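Local structure of peroxisomal acyl-coenzyme A oxidase 1 (Arabidopsis thaliana, 1W07) at residues G226-M229 against Y234-M237; Q286-D291 against C421-D426; T386-G391 against A415-A420. The protein catalyses the FAD-dependent desaturation of medium- and long-chain acyl-CoAs to 2-trans-enoyl-CoAs in peroxisomes, passing the electrons to oxygen to give hydrogen peroxide. The protein carries 1 engineered substitution. All blocks are in the same frame, centred on the assembly; numbering follows the deposited sequence.

Contact 1: residues G226-M229 against Y234-M237; sequences GTKM and YNSM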
loop_
_atom_site.group_PDB
_atom_site.type_symbol
_atom_site.label_atom_id
_atom_site.label_comp_id
_atom_site.label_asym_id
_atom_site.label_seq_id
_atom_site.Cartn_x
_atom_site.Cartn_y
_atom_site.Cartn_z
ATOM N N GLY B 226 21.825 1.154 -1.359
ATOM C CA GLY B 226 21.052 2.378 -1.259
ATOM C C GLY B 226 19.855 2.369 -0.324
ATOM O O GLY B 226 19.469 1.337 0.223
ATOM N N THR B 227 19.263 3.547 -0.151
ATOM C CA THR B 227 18.123 3.728 0.729
ATOM C C THR B 227 16.872 3.062 0.176
ATOM O O THR B 227 16.589 3.115 -1.023
ATOM C CB THR B 227 17.856 5.235 0.987
ATOM O OG1 THR B 227 19.005 5.803 1.616
ATOM C CG2 THR B 227 16.647 5.429 1.902
ATOM N N LYS B 228 16.113 2.438 1.065
ATOM C CA LYS B 228 14.910 1.725 0.679
ATOM C C LYS B 228 13.637 2.391 1.187
ATOM O O LYS B 228 13.665 3.305 2.006
ATOM C CB LYS B 228 14.993 0.285 1.203
ATOM C CG LYS B 228 16.065 -0.560 0.483
ATOM C CD LYS B 228 16.845 -1.493 1.410
ATOM C CE LYS B 228 17.623 -0.717 2.456
ATOM N NZ LYS B 228 18.525 -1.613 3.220
ATOM N N MET B 229 12.517 1.914 0.679
ATOM C CA MET B 229 11.204 2.404 1.046
ATOM C C MET B 229 10.977 2.548 2.554
ATOM O O MET B 229 11.218 1.620 3.328
ATOM C CB MET B 229 10.172 1.443 0.453
ATOM C CG MET B 229 8.747 1.662 0.890
ATOM S SD MET B 229 7.620 0.510 0.076
ATOM C CE MET B 229 6.092 0.989 0.895
ATOM N N TYR B 234 13.716 -1.258 6.754
ATOM C CA TYR B 234 14.851 -2.066 6.326
ATOM C C TYR B 234 16.118 -1.244 6.112
ATOM O O TYR B 234 17.149 -1.786 5.712
ATOM C CB TYR B 234 14.518 -2.811 5.025
ATOM C CG TYR B 234 14.284 -4.296 5.187
ATOM C CD1 TYR B 234 13.048 -4.791 5.612
ATOM C CD2 TYR B 234 15.305 -5.213 4.919
ATOM C CE1 TYR B 234 12.837 -6.163 5.764
ATOM C CE2 TYR B 234 15.102 -6.585 5.070
ATOM C CZ TYR B 234 13.861 -7.050 5.493
ATOM O OH TYR B 234 13.636 -8.398 5.631
ATOM N N ASN B 235 16.063 0.053 6.386
ATOM C CA ASN B 235 17.244 0.868 6.175
ATOM C C ASN B 235 18.331 0.647 7.221
ATOM O O ASN B 235 19.438 1.175 7.101
ATOM C CB ASN B 235 16.846 2.327 6.039
ATOM C CG ASN B 235 16.227 2.607 4.683
ATOM O OD1 ASN B 235 16.864 2.397 3.650
ATOM N ND2 ASN B 235 14.982 3.062 4.676
ATOM N N SER B 236 18.022 -0.166 8.228
ATOM C CA SER B 236 18.992 -0.513 9.258
ATOM C C SER B 236 19.771 -1.720 8.722
ATOM O O SER B 236 20.816 -2.091 9.265
ATOM C CB SER B 236 18.283 -0.902 10.551
ATOM O OG SER B 236 17.296 -1.884 10.307
ATOM N N MET B 237 19.242 -2.331 7.661
ATOM C CA MET B 237 19.859 -3.494 7.033
ATOM C C MET B 237 20.805 -3.027 5.942
ATOM O O MET B 237 20.471 -2.138 5.153
ATOM C CB MET B 237 18.787 -4.404 6.414
ATOM C CG MET B 237 19.305 -5.657 5.671
ATOM S SD MET B 237 19.890 -6.973 6.794
ATOM C CE MET B 237 18.338 -7.693 7.384
HETATM O O HOH W 1 13.302 -0.095 4.230
#

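Contact 2: residues Q286-D291 against C421-D426; sequences QTIVAD and CTYEGD. With FAD (flavin-adenine dinucleotide), chain I.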
loop_
_atom_site.group_PDB
_atom_site.type_symbol
_atom_site.label_atom_id
_atom_site.label_comp_id
_atom_site.label_asym_id
_atom_site.label_seq_id
_atom_site.Cartn_x
_atom_site.Cartn_y
_atom_site.Cartn_z
ATOM N N GLN B 286 7.935 -21.493 5.728
ATOM C CA GLN B 286 7.068 -21.720 6.876
ATOM C C GLN B 286 7.229 -20.555 7.842
ATOM O O GLN B 286 6.253 -20.089 8.434
ATOM C CB GLN B 286 7.446 -23.048 7.562
ATOM C CG GLN B 286 6.552 -23.459 8.728
ATOM C CD GLN B 286 6.789 -22.629 9.979
ATOM O OE1 GLN B 286 7.929 -22.356 10.348
ATOM N NE2 GLN B 286 5.709 -22.246 10.652
ATOM N N THR B 287 8.467 -20.088 7.990
ATOM C CA THR B 287 8.753 -18.966 8.877
ATOM C C THR B 287 8.099 -17.702 8.310
ATOM O O THR B 287 7.601 -16.868 9.065
ATOM C CB THR B 287 10.277 -18.731 9.039
ATOM O OG1 THR B 287 10.835 -18.243 7.812
ATOM C CG2 THR B 287 10.978 -20.030 9.414
ATOM N N ILE B 288 8.093 -17.568 6.984
ATOM C CA ILE B 288 7.474 -16.415 6.326
ATOM C C ILE B 288 5.961 -16.405 6.607
ATOM O O ILE B 288 5.388 -15.384 6.975
ATOM C CB ILE B 288 7.742 -16.457 4.794
ATOM C CG1 ILE B 288 9.236 -16.244 4.525
ATOM C CG2 ILE B 288 6.926 -15.399 4.062
ATOM C CD1 ILE B 288 9.619 -16.466 3.088
ATOM N N VAL B 289 5.315 -17.548 6.448
ATOM C CA VAL B 289 3.888 -17.634 6.710
ATOM C C VAL B 289 3.638 -17.273 8.173
ATOM O O VAL B 289 2.734 -16.500 8.498
ATOM C CB VAL B 289 3.347 -19.050 6.433
ATOM C CG1 VAL B 289 1.884 -19.096 6.743
ATOM C CG2 VAL B 289 3.589 -19.428 4.974
ATOM N N ALA B 290 4.453 -17.822 9.065
ATOM C CA ALA B 290 4.303 -17.536 10.486
ATOM C C ALA B 290 4.498 -16.046 10.734
ATOM O O ALA B 290 3.813 -15.448 11.568
ATOM C CB ALA B 290 5.310 -18.351 11.298
ATOM N N ASP B 291 5.422 -15.438 9.993
ATOM C CA ASP B 291 5.704 -14.010 10.126
ATOM C C ASP B 291 4.504 -13.168 9.698
ATOM O O ASP B 291 4.270 -12.088 10.241
ATOM C CB ASP B 291 6.916 -13.640 9.272
ATOM C CG ASP B 291 8.096 -13.232 10.100
ATOM O OD1 ASP B 291 7.962 -12.265 10.889
ATOM O OD2 ASP B 291 9.162 -13.877 9.974
ATOM N N CYS B 421 6.650 -10.000 -0.049
ATOM C CA CYS B 421 5.999 -10.379 -1.292
ATOM C C CYS B 421 6.984 -10.613 -2.428
ATOM O O CYS B 421 6.585 -11.037 -3.512
ATOM C CB CYS B 421 4.988 -9.318 -1.709
ATOM S SG CYS B 421 3.686 -9.083 -0.491
ATOM N N THR B 422 8.266 -10.336 -2.191
ATOM C CA THR B 422 9.247 -10.536 -3.248
ATOM C C THR B 422 10.379 -11.490 -2.886
ATOM O O THR B 422 10.790 -12.305 -3.711
ATOM C CB THR B 422 9.850 -9.189 -3.732
ATOM O OG1 THR B 422 10.731 -9.430 -4.837
ATOM C CG2 THR B 422 10.623 -8.514 -2.606
ATOM N N TYR B 423 10.892 -11.401 -1.665
ATOM C CA TYR B 423 11.979 -12.295 -1.293
ATOM C C TYR B 423 11.465 -13.717 -1.196
ATOM O O TYR B 423 10.294 -13.939 -0.900
ATOM C CB TYR B 423 12.672 -11.844 0.009
ATOM C CG TYR B 423 11.845 -11.885 1.271
ATOM C CD1 TYR B 423 11.250 -13.072 1.708
ATOM C CD2 TYR B 423 11.713 -10.749 2.071
ATOM C CE1 TYR B 423 10.547 -13.120 2.911
ATOM C CE2 TYR B 423 11.014 -10.794 3.280
ATOM C CZ TYR B 423 10.435 -11.981 3.690
ATOM O OH TYR B 423 9.732 -12.034 4.875
ATOM N N GLU B 424 12.355 -14.673 -1.457
ATOM C CA GLU B 424 12.016 -16.092 -1.456
ATOM C C GLU B 424 11.106 -16.413 -2.635
ATOM O O GLU B 424 10.383 -17.408 -2.624
ATOM C CB GLU B 424 11.337 -16.502 -0.146
ATOM C CG GLU B 424 12.299 -17.098 0.862
ATOM C CD GLU B 424 13.032 -18.302 0.305
ATOM O OE1 GLU B 424 12.359 -19.273 -0.107
ATOM O OE2 GLU B 424 14.282 -18.282 0.277
ATOM N N GLY B 425 11.147 -15.561 -3.654
ATOM C CA GLY B 425 10.327 -15.778 -4.830
ATOM C C GLY B 425 9.153 -14.826 -4.961
ATOM O O GLY B 425 8.385 -14.631 -4.013
ATOM N N ASP B 426 9.024 -14.226 -6.142
ATOM C CA ASP B 426 7.938 -13.299 -6.453
ATOM C C ASP B 426 6.599 -14.016 -6.254
ATOM O O ASP B 426 6.405 -15.139 -6.724
ATOM C CB ASP B 426 8.073 -12.815 -7.899
ATOM C CG ASP B 426 6.910 -11.951 -8.337
ATOM O OD1 ASP B 426 5.924 -12.513 -8.856
ATOM O OD2 ASP B 426 6.980 -10.712 -8.161
HETATM P PA FAD I . 11.100 -10.620 -10.945
HETATM O O1A FAD I . 11.057 -12.072 -10.669
HETATM O O2A FAD I . 12.019 -10.140 -12.001
HETATM O O5B FAD I . 9.604 -10.122 -11.261
HETATM C C5B FAD I . 9.344 -8.776 -11.666
HETATM C C4B FAD I . 7.933 -8.670 -12.254
HETATM O O4B FAD I . 7.852 -9.600 -13.351
HETATM C C3B FAD I . 6.875 -9.101 -11.234
HETATM O O3B FAD I . 5.627 -8.477 -11.542
HETATM C C2B FAD I . 6.796 -10.608 -11.473
HETATM O O2B FAD I . 5.493 -11.093 -11.141
HETATM C C1B FAD I . 6.941 -10.654 -12.997
HETATM N N9A FAD I . 7.445 -11.974 -13.446
HETATM C C8A FAD I . 8.703 -12.406 -13.362
HETATM N N7A FAD I . 8.786 -13.641 -13.859
HETATM C C5A FAD I . 7.571 -14.002 -14.257
HETATM C C6A FAD I . 7.054 -15.146 -14.852
HETATM N N6A FAD I . 7.811 -16.219 -15.057
HETATM N N1A FAD I . 5.695 -15.171 -15.185
HETATM C C2A FAD I . 4.889 -14.061 -14.906
HETATM N N3A FAD I . 5.415 -12.996 -14.329
HETATM C C4A FAD I . 6.717 -12.937 -14.001
HETATM N N1 FAD I . 18.439 -12.127 -2.309
HETATM C C2 FAD I . 19.510 -12.873 -1.800
HETATM O O2 FAD I . 20.109 -13.663 -2.525
HETATM N N3 FAD I . 19.894 -12.694 -0.462
HETATM C C4 FAD I . 19.216 -11.777 0.350
HETATM O O4 FAD I . 19.541 -11.654 1.532
HETATM C C4X FAD I . 18.168 -11.024 -0.172
HETATM N N5 FAD I . 17.531 -10.045 0.604
HETATM C C5X FAD I . 16.490 -9.271 0.084
HETATM C C6 FAD I . 15.951 -8.230 0.832
HETATM C C7 FAD I . 14.996 -7.388 0.275
HETATM C C7M FAD I . 14.440 -6.246 1.124
HETATM C C8 FAD I . 14.571 -7.591 -1.043
HETATM C C8M FAD I . 13.521 -6.680 -1.681
HETATM C C9 FAD I . 15.105 -8.640 -1.782
HETATM C C9A FAD I . 16.063 -9.486 -1.232
HETATM N N10 FAD I . 16.662 -10.502 -1.990
HETATM C C10 FAD I . 17.773 -11.203 -1.492
HETATM C "C1'" FAD I . 16.217 -10.784 -3.378
HETATM C "C2'" FAD I . 14.908 -11.578 -3.357
HETATM O "O2'" FAD I . 15.063 -12.753 -2.560
HETATM C "C3'" FAD I . 14.384 -11.971 -4.742
HETATM O "O3'" FAD I . 15.375 -12.744 -5.425
HETATM C "C4'" FAD I . 14.026 -10.759 -5.605
HETATM O "O4'" FAD I . 13.492 -9.694 -4.814
HETATM C "C5'" FAD I . 13.003 -11.183 -6.658
HETATM O "O5'" FAD I . 12.513 -10.043 -7.363
HETATM P P FAD I . 12.880 -9.809 -8.909
HETATM O O1P FAD I . 13.465 -8.456 -9.012
HETATM O O2P FAD I . 13.667 -10.966 -9.392
HETATM O O3P FAD I . 11.425 -9.822 -9.588
#

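Contact 3: residues T386-G391 against A415-A420; sequences TATADG and AVYVPA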
loop_
_atom_site.group_PDB
_atom_site.type_symbol
_atom_site.label_atom_id
_atom_site.label_comp_id
_atom_site.label_asym_id
_atom_site.label_seq_id
_atom_site.Cartn_x
_atom_site.Cartn_y
_atom_site.Cartn_z
ATOM N N THR B 386 0.753 -11.546 0.549
ATOM C CA THR B 386 -0.022 -10.595 -0.233
ATOM C C THR B 386 -1.143 -10.060 0.653
ATOM O O THR B 386 -1.320 -8.845 0.790
ATOM C CB THR B 386 -0.607 -11.293 -1.494
ATOM O OG1 THR B 386 0.478 -11.654 -2.358
ATOM C CG2 THR B 386 -1.597 -10.377 -2.235
ATOM N N ALA B 387 -1.899 -10.953 1.282
ATOM C CA ALA B 387 -3.018 -10.508 2.123
ATOM C C ALA B 387 -2.550 -9.640 3.281
ATOM O O ALA B 387 -3.220 -8.668 3.634
ATOM C CB ALA B 387 -3.798 -11.709 2.661
ATOM N N THR B 388 -1.398 -9.978 3.859
ATOM C CA THR B 388 -0.865 -9.238 5.007
ATOM C C THR B 388 -0.400 -7.842 4.630
ATOM O O THR B 388 -0.726 -6.869 5.322
ATOM C CB THR B 388 0.275 -10.035 5.686
ATOM O OG1 THR B 388 -0.264 -11.270 6.172
ATOM C CG2 THR B 388 0.893 -9.247 6.864
ATOM N N ALA B 389 0.366 -7.742 3.545
ATOM C CA ALA B 389 0.868 -6.456 3.075
ATOM C C ALA B 389 -0.302 -5.511 2.802
ATOM O O ALA B 389 -0.316 -4.371 3.266
ATOM C CB ALA B 389 1.698 -6.666 1.797
ATOM N N ASP B 390 -1.293 -5.980 2.052
ATOM C CA ASP B 390 -2.440 -5.128 1.769
ATOM C C ASP B 390 -3.176 -4.807 3.081
ATOM O O ASP B 390 -3.614 -3.678 3.285
ATOM C CB ASP B 390 -3.407 -5.812 0.800
ATOM C CG ASP B 390 -2.824 -6.001 -0.594
ATOM O OD1 ASP B 390 -1.864 -5.284 -0.987
ATOM O OD2 ASP B 390 -3.361 -6.868 -1.308
ATOM N N GLY B 391 -3.300 -5.800 3.966
ATOM C CA GLY B 391 -3.992 -5.603 5.232
ATOM C C GLY B 391 -3.366 -4.547 6.128
ATOM O O GLY B 391 -4.074 -3.805 6.834
ATOM N N ALA B 415 6.163 -0.684 5.225
ATOM C CA ALA B 415 7.413 -0.628 4.479
ATOM C C ALA B 415 8.350 -1.778 4.861
ATOM O O ALA B 415 8.945 -2.410 3.990
ATOM C CB ALA B 415 8.089 0.724 4.723
ATOM N N VAL B 416 8.471 -2.077 6.150
ATOM C CA VAL B 416 9.370 -3.147 6.557
ATOM C C VAL B 416 8.836 -4.530 6.165
ATOM O O VAL B 416 9.617 -5.459 5.908
ATOM C CB VAL B 416 9.643 -3.096 8.082
ATOM C CG1 VAL B 416 8.463 -3.670 8.865
ATOM C CG2 VAL B 416 10.935 -3.832 8.397
ATOM N N TYR B 417 7.510 -4.666 6.086
ATOM C CA TYR B 417 6.901 -5.951 5.738
ATOM C C TYR B 417 6.849 -6.316 4.240
ATOM O O TYR B 417 7.076 -7.484 3.889
ATOM C CB TYR B 417 5.471 -6.048 6.285
ATOM C CG TYR B 417 4.873 -7.417 6.031
ATOM C CD1 TYR B 417 5.243 -8.510 6.826
ATOM C CD2 TYR B 417 4.049 -7.656 4.925
ATOM C CE1 TYR B 417 4.822 -9.791 6.524
ATOM C CE2 TYR B 417 3.625 -8.954 4.611
ATOM C CZ TYR B 417 4.018 -10.012 5.419
ATOM O OH TYR B 417 3.594 -11.296 5.153
ATOM N N VAL B 418 6.550 -5.337 3.374
ATOM C CA VAL B 418 6.402 -5.557 1.930
ATOM C C VAL B 418 7.417 -6.413 1.201
ATOM O O VAL B 418 7.079 -7.068 0.208
ATOM C CB VAL B 418 6.266 -4.236 1.114
ATOM C CG1 VAL B 418 4.866 -3.719 1.240
ATOM C CG2 VAL B 418 7.267 -3.206 1.566
ATOM N N PRO B 419 8.663 -6.403 1.650
ATOM C CA PRO B 419 9.645 -7.243 0.942
ATOM C C PRO B 419 9.197 -8.718 0.959
ATOM O O PRO B 419 9.640 -9.522 0.130
ATOM C CB PRO B 419 10.912 -7.031 1.748
ATOM C CG PRO B 419 10.778 -5.632 2.219
ATOM C CD PRO B 419 9.342 -5.562 2.653
ATOM N N ALA B 420 8.339 -9.071 1.908
ATOM C CA ALA B 420 7.843 -10.443 2.037
ATOM C C ALA B 420 7.168 -10.929 0.747
ATOM O O ALA B 420 7.115 -12.130 0.479
ATOM C CB ALA B 420 6.867 -10.545 3.210
#

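Contact 1: residues G226-M229 against Y234-M237
The amide of Asn-235 is held to the backbone of Lys-228 by two hydrogen bonds, with both partners close to its plane. The N-H of Lys-228 points almost straight at OD1 of Asn-235, at 2.7 Å, in the carbonyl plane and on a lone pair. ND2 of Asn-235 returns a bond to Lys-228 O at 3.0 Å. That oxygen lies close to the amide plane of Asn-235, while ND2 stands above the plane of the Lys-228 carbonyl. The two bonds fix the rotation of the amide. CG2 of Thr-227 also touches Asn-235 OD1, at 3.5 Å.

The Lys-228 side chain runs past Asn-235 in the opposite direction. It bends at chi2 (140°) and chi3 (-62°), which curls NZ back toward the turn formed by 234-237. There NZ donates to Tyr-234 O at 2.9 Å. Met-237 N donates to the same oxygen from the opposite face of its plane. NZ is also 2.8 Å from Met-237 O, and it bonds Asn-239. The lysine thus ends among neutral oxygens. A water donates to Met-229 O at 2.8 Å and accepts a weak bond from Tyr-234 N.

Both segments belong to the one connection between strands 220-224 and 240-244 of the middle domain. Helix 58-78 packs against Thr-227, Lys-228 and Asn-235. Helix 410-417 meets Met-229 and Tyr-234, and helix 98-113 meets Met-237. Thr-227 OG1 bonds Asp-636 of the second subunit, which places the connection at the dimer interface.

Contact 2: residues Q286-D291 against C421-D426
Ile-288 is the residue of helix 286-291 that meets the loop 421-426. Its side chain points toward the loop, and CD1 at its end does most of the touching. CG1 is anti to the carbonyl carbon (chi1 -67°) and the chain is extended at chi2 (172°), which carries CD1 out from the helix. CD1 lies 3.5 Å from CE1 of Tyr-423, at the edge of the ring and near its plane. CG1 comes to the same edge. No ring face is used by the isoleucine. CD1 also lies 3.5 Å from CG of Glu-424, and it touches CB of that residue as well. The methyl thus fits between an aromatic edge and the aliphatic part of the glutamate.

The loop makes a type II beta turn from Thr-422 to Gly-425. It presents its other side to the FAD. Thr-422 OG1 shares a hydrogen bond of 2.8 Å with O4' of FAD. Glu-424 N makes a weak one, 3.5 Å long, to O2' of FAD. Asp-426 OD1 accepts from the ribose hydroxyl O2B of FAD at 2.7 Å. The same carboxylate oxygen caps the next helix through Val-428 N and Val-429 N. Glu-424 is inferred to be the catalytic proton acceptor, so the isoleucine packs against the stem of an active-site side chain.

The segment 286-291 is part of the long helix 278-309, which also touches Glu-424 through Met-281 and Val-284. The loop joins helix 410-417 to helix 427-443. Helix 370-398 lies beside both segments: Lys-381 touches Ile-288 and bonds the carbonyls of Tyr-423 and Gly-425.

Contact 3: residues T386-G391 against A415-A420
Thr-388 and Tyr-417 cross at about a right angle, with the threonine methyl over the tyrosine ring. CG2 of Thr-388 stands 3.8 Å from the ring centroid of Tyr-417, 23° off the ring normal. This is a CH-pi contact. The methyl is shifted toward the rim, and its closest ring atom is CZ of Tyr-417, at 3.5 Å. With OG1 beside the backbone N (chi1 -62°), CG2 falls anti to that N and is turned to the ring. OG1 is turned to its own helix and bonds Thr-384 O one turn back.

The opposite face of the ring is taken by CB of Ala-420, 3.6 Å above the plane and also toward the rim. Ala-420 lies three residues after Tyr-417, in the 3-10 segment 418-420. The ring is therefore held between a methyl of the facing helix and one of its own 3-10 turn. The phenol reaches the facing helix because CG of Tyr-417 is anti to the backbone N (chi1 -175°).

Ala-389 meets the CD2 and CE2 side of the ring. Its CB lies 4.0 Å from CD2 of Tyr-417, and its N lies 3.6 Å from CE2, in an oblique approach. The same methyl touches CG1 of Val-418 more loosely, at 4.4 Å. Replacing Tyr-417 by an alanine would probably open a gap between the two segments and leave the methyls of Thr-388 and Ala-420 without the ring that separates them.

Helix 278-309 closes on Tyr-417 through Ala-292 and Ala-295. The four touching residues are buried, and the segments are joined by a CH-pi contact and apolar packing with no hydrogen bond between them.

Contacts 1 and 3 are buried, and contact 2 is partly buried beside the cofactor. Contact 1 is polar and closes a short loop of the middle domain. Contacts 2 and 3 are apolar and lie in one helical domain, with contact 3 nested inside the chain loop that contact 2 closes. They share elements: helix 370-398 supplies a segment of contact 3 and packs on Ile-288 of contact 2, while helix 278-309 supplies a segment of contact 2 and packs on Tyr-417 of contact 3. Contact 1 touches both, through Tyr-234 on Val-416 and on Tyr-423. All three touch the second subunit. The segment 415-420 runs directly into the FAD-binding loop 421-426.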